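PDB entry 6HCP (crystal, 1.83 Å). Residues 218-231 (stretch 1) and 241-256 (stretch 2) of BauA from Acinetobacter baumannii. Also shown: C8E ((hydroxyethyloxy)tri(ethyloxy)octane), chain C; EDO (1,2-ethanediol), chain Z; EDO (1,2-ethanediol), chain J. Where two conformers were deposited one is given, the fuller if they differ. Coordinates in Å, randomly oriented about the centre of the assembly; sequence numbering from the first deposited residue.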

ATOM      1  N   ASN A 218       7.710  -2.959 -14.473  1.00 29.32           N
ATOM      2  CA  ASN A 218       8.785  -3.974 -14.477  1.00 30.52           C
ATOM      3  C   ASN A 218       9.687  -3.803 -15.705  1.00 36.58           C
ATOM      4  O   ASN A 218       9.201  -3.728 -16.828  1.00 30.89           O
ATOM      5  N   ASP A 219      11.004  -3.774 -15.462  1.00 30.81           N
ATOM      6  CA  ASP A 219      12.033  -3.786 -16.507  1.00 31.03           C
ATOM      7  C   ASP A 219      11.902  -2.570 -17.442  1.00 29.12           C
ATOM      8  O   ASP A 219      12.418  -2.588 -18.557  1.00 29.79           O
ATOM      9  N   GLN A 220      11.288  -1.497 -16.953  1.00 26.33           N
ATOM     10  CA  GLN A 220      11.209  -0.252 -17.716  1.00 27.66           C
ATOM     11  C   GLN A 220      12.080   0.789 -17.028  1.00 27.51           C
ATOM     12  O   GLN A 220      12.024   0.936 -15.831  1.00 32.31           O
ATOM     13  N   SER A 221      12.904   1.484 -17.810  0.50 25.36           N
ATOM     14  CA  SER A 221      13.675   2.593 -17.311  0.50 25.84           C
ATOM     15  C   SER A 221      13.474   3.798 -18.232  0.50 27.48           C
ATOM     16  O   SER A 221      13.202   3.644 -19.419  0.50 29.46           O
ATOM     17  N   LYS A 222      13.515   4.988 -17.640  1.00 28.48           N
ATOM     18  CA  LYS A 222      13.186   6.236 -18.315  1.00 27.56           C
ATOM     19  C   LYS A 222      14.317   7.237 -18.114  1.00 34.35           C
ATOM     20  O   LYS A 222      14.732   7.468 -16.982  1.00 30.78           O
ATOM     21  N   GLU A 223      14.855   7.741 -19.230  1.00 31.48           N
ATOM     22  CA  GLU A 223      15.878   8.766 -19.230  1.00 29.23           C
ATOM     23  C   GLU A 223      15.345  10.001 -19.970  1.00 33.71           C
ATOM     24  O   GLU A 223      14.701   9.895 -21.028  1.00 30.65           O
ATOM     25  N   SER A 224      15.431  11.152 -19.309  1.00 28.08           N
ATOM     26  CA  SER A 224      15.091  12.431 -19.922  1.00 28.56           C
ATOM     27  C   SER A 224      16.254  13.398 -19.733  1.00 30.64           C
ATOM     28  O   SER A 224      16.914  13.393 -18.685  1.00 30.18           O
ATOM     29  N   ARG A 225      16.403  14.312 -20.686  1.00 28.11           N
ATOM     30  CA  ARG A 225      17.378  15.386 -20.570  1.00 31.39           C
ATOM     31  C   ARG A 225      16.806  16.610 -21.276  1.00 32.43           C
ATOM     32  O   ARG A 225      16.215  16.484 -22.338  1.00 30.02           O
ATOM     33  N   LEU A 226      17.074  17.782 -20.711  1.00 28.00           N
ATOM     34  CA  LEU A 226      16.681  19.040 -21.322  1.00 30.74           C
ATOM     35  C   LEU A 226      17.697  20.127 -20.979  1.00 36.30           C
ATOM     36  O   LEU A 226      18.123  20.279 -19.831  1.00 30.90           O
ATOM     37  N   PHE A 227      18.009  20.936 -21.989  1.00 32.15           N
ATOM     38  CA  PHE A 227      18.697  22.195 -21.805  1.00 31.83           C
ATOM     39  C   PHE A 227      17.957  23.243 -22.630  1.00 31.28           C
ATOM     40  O   PHE A 227      17.706  23.015 -23.811  1.00 32.12           O
ATOM     41  N   SER A 228      17.539  24.326 -21.976  1.00 30.06           N
ATOM     42  CA  SER A 228      16.766  25.367 -22.624  1.00 35.36           C
ATOM     43  C   SER A 228      17.330  26.751 -22.297  1.00 36.25           C
ATOM     44  O   SER A 228      17.827  26.985 -21.202  1.00 33.14           O
ATOM     45  N   LEU A 229      17.088  27.682 -23.222  0.50 31.28           N
ATOM     46  CA  LEU A 229      17.484  29.069 -23.099  0.50 30.88           C
ATOM     47  C   LEU A 229      16.320  29.941 -23.559  0.50 31.40           C
ATOM     48  O   LEU A 229      15.753  29.684 -24.622  0.50 29.74           O
ATOM     49  N   GLY A 230      15.907  30.869 -22.692  1.00 29.02           N
ATOM     50  CA  GLY A 230      14.931  31.908 -23.025  1.00 32.69           C
ATOM     51  C   GLY A 230      15.558  33.292 -22.900  1.00 38.51           C
ATOM     52  O   GLY A 230      16.033  33.653 -21.821  1.00 34.19           O
ATOM     53  N   LEU A 231      15.737  33.971 -24.041  1.00 32.88           N
ATOM     54  CA  LEU A 231      16.346  35.314 -24.114  1.00 37.27           C
ATOM     55  C   LEU A 231      15.278  36.309 -24.548  1.00 39.96           C
ATOM     56  O   LEU A 231      14.479  36.022 -25.429  1.00 35.65           O
ATOM     57  N   PHE A 241      12.158  38.041 -28.655  1.00 36.12           N
ATOM     58  CA  PHE A 241      12.184  36.847 -27.782  1.00 34.51           C
ATOM     59  C   PHE A 241      12.833  35.700 -28.553  1.00 31.02           C
ATOM     60  O   PHE A 241      12.437  35.411 -29.665  1.00 31.82           O
ATOM     61  N   VAL A 242      13.858  35.079 -27.966  1.00 27.30           N
ATOM     62  CA  VAL A 242      14.515  33.951 -28.562  1.00 29.19           C
ATOM     63  C   VAL A 242      14.426  32.773 -27.588  1.00 32.97           C
ATOM     64  O   VAL A 242      14.638  32.939 -26.383  1.00 32.91           O
ATOM     65  N   ASP A 243      14.136  31.592 -28.127  1.00 30.52           N
ATOM     66  CA  ASP A 243      14.068  30.349 -27.350  1.00 30.55           C
ATOM     67  C   ASP A 243      14.840  29.263 -28.093  1.00 32.60           C
ATOM     68  O   ASP A 243      14.797  29.167 -29.322  1.00 33.36           O
ATOM     69  N   ALA A 244      15.559  28.434 -27.342  1.00 30.38           N
ATOM     70  CA  ALA A 244      16.205  27.271 -27.909  1.00 30.72           C
ATOM     71  C   ALA A 244      16.241  26.149 -26.868  1.00 31.69           C
ATOM     72  O   ALA A 244      16.367  26.415 -25.675  1.00 32.23           O
ATOM     73  N   TYR A 245      16.214  24.902 -27.343  1.00 29.80           N
ATOM     74  CA  TYR A 245      16.305  23.779 -26.432  1.00 28.57           C
ATOM     75  C   TYR A 245      16.915  22.585 -27.142  1.00 26.51           C
ATOM     76  O   TYR A 245      16.878  22.460 -28.377  1.00 27.52           O
ATOM     77  N   ASP A 246      17.435  21.667 -26.322  1.00 27.86           N
ATOM     78  CA  ASP A 246      17.954  20.405 -26.756  1.00 27.14           C
ATOM     79  C   ASP A 246      17.430  19.358 -25.768  1.00 29.43           C
ATOM     80  O   ASP A 246      17.602  19.536 -24.542  1.00 29.87           O
ATOM     81  N   ALA A 247      16.715  18.350 -26.286  1.00 28.05           N
ATOM     82  CA  ALA A 247      15.988  17.384 -25.420  1.00 28.80           C
ATOM     83  C   ALA A 247      16.307  15.960 -25.853  1.00 28.26           C
ATOM     84  O   ALA A 247      16.544  15.675 -27.025  1.00 28.22           O
ATOM     85  N   LEU A 248      16.217  15.047 -24.877  1.00 27.48           N
ATOM     86  CA  LEU A 248      16.326  13.625 -25.102  1.00 29.66           C
ATOM     87  C   LEU A 248      15.223  12.939 -24.286  1.00 27.75           C
ATOM     88  O   LEU A 248      14.965  13.348 -23.154  1.00 26.29           O
ATOM     89  N   ASP A 249      14.577  11.954 -24.903  1.00 27.01           N
ATOM     90  CA  ASP A 249      13.605  11.074 -24.250  1.00 29.43           C
ATOM     91  C   ASP A 249      13.977   9.650 -24.647  1.00 31.17           C
ATOM     92  O   ASP A 249      14.153   9.350 -25.841  1.00 31.41           O
ATOM     93  N   HIS A 250      14.182   8.789 -23.644  0.50 27.00           N
ATOM     94  CA  HIS A 250      14.615   7.426 -23.875  0.50 29.07           C
ATOM     95  C   HIS A 250      13.908   6.492 -22.890  0.50 30.80           C
ATOM     96  O   HIS A 250      13.965   6.717 -21.690  0.50 31.38           O
ATOM     97  N   VAL A 251      13.285   5.434 -23.416  1.00 24.60           N
ATOM     98  CA  VAL A 251      12.645   4.419 -22.581  1.00 24.53           C
ATOM     99  C   VAL A 251      13.207   3.061 -22.988  1.00 27.09           C
ATOM    100  O   VAL A 251      13.172   2.683 -24.145  1.00 27.80           O
ATOM    101  N   ASP A 252      13.779   2.353 -22.010  1.00 24.90           N
ATOM    102  CA  ASP A 252      14.087   0.933 -22.129  1.00 25.47           C
ATOM    103  C   ASP A 252      12.906   0.161 -21.536  1.00 27.87           C
ATOM    104  O   ASP A 252      12.389   0.550 -20.505  1.00 26.89           O
ATOM    105  N   GLY A 253      12.457  -0.882 -22.232  1.00 27.25           N
ATOM    106  CA  GLY A 253      11.217  -1.548 -21.901  1.00 24.59           C
ATOM    107  C   GLY A 253      10.018  -0.700 -22.286  1.00 26.81           C
ATOM    108  O   GLY A 253       9.077  -0.503 -21.495  1.00 27.93           O
ATOM    109  N   VAL A 254      10.058  -0.174 -23.506  1.00 28.65           N
ATOM    110  CA  VAL A 254       8.983   0.675 -24.024  1.00 27.41           C
ATOM    111  C   VAL A 254       7.704  -0.164 -24.181  1.00 25.80           C
ATOM    112  O   VAL A 254       7.744  -1.351 -24.573  1.00 26.04           O
ATOM    113  N   THR A 255       6.550   0.452 -23.912  0.50 26.09           N
ATOM    114  CA  THR A 255       5.272  -0.243 -24.042  0.50 25.28           C
ATOM    115  C   THR A 255       4.643   0.085 -25.409  0.50 24.51           C
ATOM    116  O   THR A 255       4.467   1.258 -25.771  0.50 27.89           O
ATOM    117  N   ARG A 256       4.381  -0.978 -26.178  1.00 24.93           N
ATOM    118  CA  ARG A 256       3.854  -0.913 -27.555  1.00 26.92           C
ATOM    119  C   ARG A 256       2.361  -1.249 -27.572  1.00 27.48           C
ATOM    120  O   ARG A 256       1.621  -0.839 -28.484  1.00 25.85           O
TER

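The contact is an antiparallel pairing of two neighbouring β-strands, held by a regular ladder of backbone hydrogen bonds, with side chains alternating between two faces. Ser 221, Glu 223, Arg 225, Phe 227, Leu 229 and Leu 231 share one face with Val 242, Ala 244, Asp 246, Leu 248, His 250 and Asp 252. Leu 248 (chi1 t, chi2 p) is the most covered residue: its CD2 lies over one face of the Arg 225 guanidinium, 3.6 Å from NE, and 3.8 Å from Glu 223 CD. Arg 225 NH2 in turn forms a salt bridge with Glu 223 OE2 (3.0 Å), so aliphatic bulk backs a paired charge. The detergent C8E runs along this face, its C4 3.7 Å from Arg 225 CB. Nearby, His 250 NE2 donates to Asp 252 OD1 (2.9 Å).

On the other face, Leu 226 (t, p) sets CD1 4.0 Å from Ala 247 CB and 4.1 Å from Tyr 245 CB; the small alanine leaves it room. Water 2 bridges Ser 224 OG (2.6 Å) and Asp 249 OD1 (2.5 Å), which lie too far apart to bond directly. Beyond the strands, extended Gln 220 (t, t) reaches from NE2 to Gly 253 O (2.9 Å); a CB on Gly 253 would clash with Asp 219 O.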

ATOM      1  CB  ASN A 218       8.256  -5.405 -14.492  1.00 32.17           C
ATOM      2  CG  ASN A 218       7.519  -5.804 -13.227  1.00 39.24           C
ATOM      3  OD1 ASN A 218       7.630  -5.151 -12.195  1.00 47.54           O
ATOM      4  ND2 ASN A 218       6.752  -6.878 -13.307  1.00 39.11           N
ATOM      5  CB  ASP A 219      11.928  -5.023 -17.394  1.00 38.60           C
ATOM      6  CG  ASP A 219      12.307  -6.311 -16.683  1.00 58.74           C
ATOM      7  OD1 ASP A 219      13.105  -6.226 -15.719  1.00 50.12           O
ATOM      8  OD2 ASP A 219      11.704  -7.361 -17.022  1.00 54.15           O
ATOM      9  CB  GLN A 220       9.760   0.221 -17.780  1.00 27.22           C
ATOM     10  CG  GLN A 220       9.537   1.417 -18.692  1.00 26.97           C
ATOM     11  CD  GLN A 220       8.064   1.738 -18.787  1.00 24.86           C
ATOM     12  OE1 GLN A 220       7.531   2.491 -17.977  1.00 27.59           O
ATOM     13  NE2 GLN A 220       7.380   1.110 -19.745  1.00 25.73           N
ATOM     14  CB  SER A 221      15.135   2.211 -17.193  0.50 32.02           C
ATOM     15  OG  SER A 221      15.683   1.989 -18.470  0.50 29.03           O
ATOM     16  CB  LYS A 222      11.898   6.818 -17.738  1.00 25.35           C
ATOM     17  CG  LYS A 222      10.651   5.985 -17.977  1.00 27.33           C
ATOM     18  CD  LYS A 222       9.473   6.581 -17.278  1.00 33.74           C
ATOM     19  CE  LYS A 222       8.165   5.906 -17.596  1.00 31.66           C
ATOM     20  NZ  LYS A 222       7.090   6.403 -16.705  1.00 31.19           N
ATOM     21  CB  GLU A 223      17.161   8.211 -19.842  1.00 32.10           C
ATOM     22  CG  GLU A 223      18.263   9.251 -19.934  1.00 37.72           C
ATOM     23  CD  GLU A 223      19.488   8.850 -20.741  1.00 40.30           C
ATOM     24  OE1 GLU A 223      19.401   7.884 -21.548  1.00 41.60           O
ATOM     25  OE2 GLU A 223      20.521   9.531 -20.584  1.00 47.93           O
ATOM     26  CB  SER A 224      13.822  12.999 -19.334  1.00 33.33           C
ATOM     27  OG  SER A 224      12.768  12.052 -19.367  1.00 37.39           O
ATOM     28  CB  ARG A 225      18.714  15.076 -21.260  1.00 33.52           C
ATOM     29  CG  ARG A 225      19.403  13.777 -20.883  1.00 48.42           C
ATOM     30  CD  ARG A 225      20.860  13.773 -21.358  1.00 70.12           C
ATOM     31  NE  ARG A 225      21.485  12.448 -21.308  1.00 81.28           N
ATOM     32  CZ  ARG A 225      22.437  12.010 -22.133  1.00 79.03           C
ATOM     33  NH1 ARG A 225      22.936  12.814 -23.060  1.00 66.36           N
ATOM     34  NH2 ARG A 225      22.772  10.730 -22.120  1.00 65.77           N
ATOM     35  CB  LEU A 226      15.296  19.424 -20.812  1.00 30.53           C
ATOM     36  CG  LEU A 226      14.747  20.753 -21.323  1.00 36.71           C
ATOM     37  CD1 LEU A 226      14.504  20.679 -22.823  1.00 33.49           C
ATOM     38  CD2 LEU A 226      13.461  21.117 -20.590  1.00 42.31           C
ATOM     39  CB  PHE A 227      20.166  22.069 -22.211  1.00 37.54           C
ATOM     40  CG  PHE A 227      20.948  23.355 -22.101  1.00 51.55           C
ATOM     41  CD1 PHE A 227      21.353  23.831 -20.862  1.00 65.72           C
ATOM     42  CD2 PHE A 227      21.220  24.123 -23.221  1.00 62.13           C
ATOM     43  CE1 PHE A 227      22.015  25.044 -20.748  1.00 67.69           C
ATOM     44  CE2 PHE A 227      21.885  25.335 -23.106  1.00 74.33           C
ATOM     45  CZ  PHE A 227      22.257  25.805 -21.868  1.00 63.29           C
ATOM     46  CB  SER A 228      15.303  25.293 -22.260  1.00 33.53           C
ATOM     47  OG  SER A 228      15.081  25.665 -20.913  1.00 31.82           O
ATOM     48  CB  LEU A 229      18.718  29.303 -23.972  0.50 32.61           C
ATOM     49  CG  LEU A 229      19.298  30.712 -23.921  0.50 35.96           C
ATOM     50  CD1 LEU A 229      19.863  30.997 -22.539  0.50 34.24           C
ATOM     51  CD2 LEU A 229      20.365  30.876 -24.989  0.50 37.39           C
ATOM     52  CB  LEU A 231      17.497  35.334 -25.119  1.00 35.57           C
ATOM     53  CG  LEU A 231      18.495  34.189 -25.018  1.00 43.77           C
ATOM     54  CD1 LEU A 231      19.462  34.212 -26.191  1.00 50.92           C
ATOM     55  CD2 LEU A 231      19.247  34.240 -23.699  1.00 47.28           C
ATOM     56  CB  PHE A 241      10.766  36.434 -27.380  1.00 33.10           C
ATOM     57  CG  PHE A 241       9.963  37.493 -26.686  1.00 33.00           C
ATOM     58  CD1 PHE A 241       9.991  37.612 -25.312  1.00 34.66           C
ATOM     59  CD2 PHE A 241       9.149  38.349 -27.404  1.00 38.35           C
ATOM     60  CE1 PHE A 241       9.220  38.564 -24.669  1.00 40.05           C
ATOM     61  CE2 PHE A 241       8.361  39.284 -26.756  1.00 35.32           C
ATOM     62  CZ  PHE A 241       8.453  39.433 -25.399  1.00 38.62           C
ATOM     63  CB  VAL A 242      15.974  34.278 -28.913  1.00 33.30           C
ATOM     64  CG1 VAL A 242      16.720  33.061 -29.424  1.00 33.22           C
ATOM     65  CG2 VAL A 242      16.070  35.425 -29.904  1.00 37.87           C
ATOM     66  CB  ASP A 243      12.604  29.945 -27.131  1.00 31.93           C
ATOM     67  CG  ASP A 243      11.816  30.953 -26.329  1.00 34.38           C
ATOM     68  OD1 ASP A 243      11.880  30.895 -25.077  1.00 34.56           O
ATOM     69  OD2 ASP A 243      11.150  31.813 -26.952  1.00 37.45           O
ATOM     70  CB  ALA A 244      17.598  27.607 -28.370  1.00 33.76           C
ATOM     71  CB  TYR A 245      14.925  23.465 -25.858  1.00 29.06           C
ATOM     72  CG  TYR A 245      14.039  22.720 -26.822  1.00 26.67           C
ATOM     73  CD1 TYR A 245      14.133  21.350 -26.952  1.00 26.77           C
ATOM     74  CD2 TYR A 245      13.233  23.402 -27.713  1.00 28.79           C
ATOM     75  CE1 TYR A 245      13.409  20.660 -27.913  1.00 29.81           C
ATOM     76  CE2 TYR A 245      12.475  22.727 -28.656  1.00 28.64           C
ATOM     77  CZ  TYR A 245      12.561  21.351 -28.758  1.00 29.62           C
ATOM     78  OH  TYR A 245      11.859  20.673 -29.717  1.00 27.91           O
ATOM     79  CB  ASP A 246      19.486  20.466 -26.772  1.00 35.54           C
ATOM     80  CG  ASP A 246      20.211  19.234 -27.280  1.00 45.45           C
ATOM     81  OD1 ASP A 246      19.558  18.253 -27.675  1.00 51.19           O
ATOM     82  OD2 ASP A 246      21.449  19.255 -27.241  1.00 60.07           O
ATOM     83  CB  ALA A 247      14.494  17.646 -25.444  1.00 30.12           C
ATOM     84  CB  LEU A 248      17.702  13.138 -24.642  1.00 34.24           C
ATOM     85  CG  LEU A 248      17.836  11.626 -24.488  1.00 36.98           C
ATOM     86  CD1 LEU A 248      17.981  10.964 -25.845  1.00 45.03           C
ATOM     87  CD2 LEU A 248      19.021  11.263 -23.604  1.00 43.33           C
ATOM     88  CB  ASP A 249      12.172  11.449 -24.651  1.00 31.06           C
ATOM     89  CG  ASP A 249      11.095  10.532 -24.076  1.00 34.09           C
ATOM     90  OD1 ASP A 249      10.666  10.789 -22.942  1.00 36.85           O
ATOM     91  OD2 ASP A 249      10.858   9.471 -24.669  1.00 47.30           O
ATOM     92  CB  HIS A 250      16.142   7.313 -23.743  0.50 31.52           C
ATOM     93  CG  HIS A 250      16.663   5.939 -23.999  0.50 31.59           C
ATOM     94  ND1 HIS A 250      17.349   5.611 -25.151  0.50 38.35           N
ATOM     95  CD2 HIS A 250      16.552   4.795 -23.289  0.50 35.46           C
ATOM     96  CE1 HIS A 250      17.677   4.334 -25.119  0.50 38.19           C
ATOM     97  NE2 HIS A 250      17.205   3.812 -23.981  0.50 36.39           N
ATOM     98  CB  VAL A 251      11.110   4.409 -22.692  1.00 26.10           C
ATOM     99  CG1 VAL A 251      10.497   3.372 -21.751  1.00 25.49           C
ATOM    100  CG2 VAL A 251      10.519   5.784 -22.448  1.00 28.04           C
ATOM    101  CB  ASP A 252      15.388   0.586 -21.395  1.00 34.35           C
ATOM    102  CG  ASP A 252      16.656   1.107 -22.065  1.00 41.00           C
ATOM    103  OD1 ASP A 252      16.724   1.069 -23.298  1.00 45.48           O
ATOM    104  OD2 ASP A 252      17.540   1.605 -21.344  1.00 55.64           O
ATOM    105  CB  VAL A 254       9.400   1.329 -25.358  1.00 26.67           C
ATOM    106  CG1 VAL A 254       9.700   0.300 -26.426  1.00 25.62           C
ATOM    107  CG2 VAL A 254       8.346   2.307 -25.866  1.00 28.14           C
ATOM    108  CB  THR A 255       4.369   0.030 -22.830  0.50 27.74           C
ATOM    109  OG1 THR A 255       3.254  -0.851 -22.953  0.50 27.34           O
ATOM    110  CG2 THR A 255       3.905   1.466 -22.722  0.50 26.01           C
ATOM    111  CB  ARG A 256       4.647  -1.864 -28.459  1.00 26.13           C
ATOM    112  CG  ARG A 256       4.181  -1.906 -29.912  1.00 30.27           C
ATOM    113  CD  ARG A 256       4.379  -0.551 -30.575  1.00 34.10           C
ATOM    114  NE  ARG A 256       4.163  -0.564 -32.017  1.00 40.25           N
ATOM    115  CZ  ARG A 256       4.520   0.421 -32.850  1.00 56.35           C
ATOM    116  NH1 ARG A 256       5.188   1.488 -32.416  1.00 42.05           N
ATOM    117  NH2 ARG A 256       4.323   0.265 -34.147  1.00 53.87           N
TER
HETATM  118  C1  C8E C 832      21.192  15.646 -24.845  1.00 63.09           C
HETATM  119  C2  C8E C 832      20.061  16.545 -24.391  1.00 54.76           C
HETATM  120  C3  C8E C 832      20.527  17.753 -23.577  1.00 58.54           C
HETATM  121  C4  C8E C 832      21.389  17.357 -22.380  1.00 76.31           C
HETATM  122  C5  C8E C 832      21.544  18.511 -21.388  1.00 66.99           C
HETATM  123  C6  C8E C 832      21.795  17.996 -19.975  1.00 68.21           C
HETATM  124  C7  C8E C 832      21.714  19.106 -18.934  1.00 64.49           C
HETATM  125  C8  C8E C 832      22.047  18.563 -17.545  1.00 69.01           C
HETATM  126  O9  C8E C 832      21.402  19.339 -16.526  1.00 64.88           O
HETATM  127  C10 C8E C 832      21.618  18.854 -15.202  1.00 52.56           C
HETATM  128  C11 C8E C 832      21.263  19.946 -14.216  1.00 60.95           C
HETATM  129  O12 C8E C 832      20.764  19.356 -13.024  1.00 65.30           O
HETATM  130  C1  EDO Z 823       9.904   8.669 -27.734  1.00 32.69           C
HETATM  131  O1  EDO Z 823      11.207   8.487 -27.133  1.00 49.30           O
HETATM  132  C2  EDO Z 823       9.211   9.845 -27.111  1.00 44.80           C
HETATM  133  O2  EDO Z 823       9.836  11.065 -27.550  1.00 55.23           O
HETATM  134  C1  EDO J 807       5.759   5.491 -35.060  1.00 47.72           C
HETATM  135  O1  EDO J 807       4.945   5.222 -36.203  1.00 50.00           O
HETATM  136  C2  EDO J 807       5.534   4.371 -34.060  1.00 44.60           C
HETATM  137  O2  EDO J 807       6.757   3.696 -33.737  1.00 59.11           O
HETATM  138  O   HOH W   1      16.204   4.441 -20.053  1.00 38.58           O
HETATM  139  O   HOH W   2      11.195  12.651 -21.343  1.00 33.84           O
HETATM  140  O   HOH W   3      13.090  28.772 -23.953  1.00 33.78           O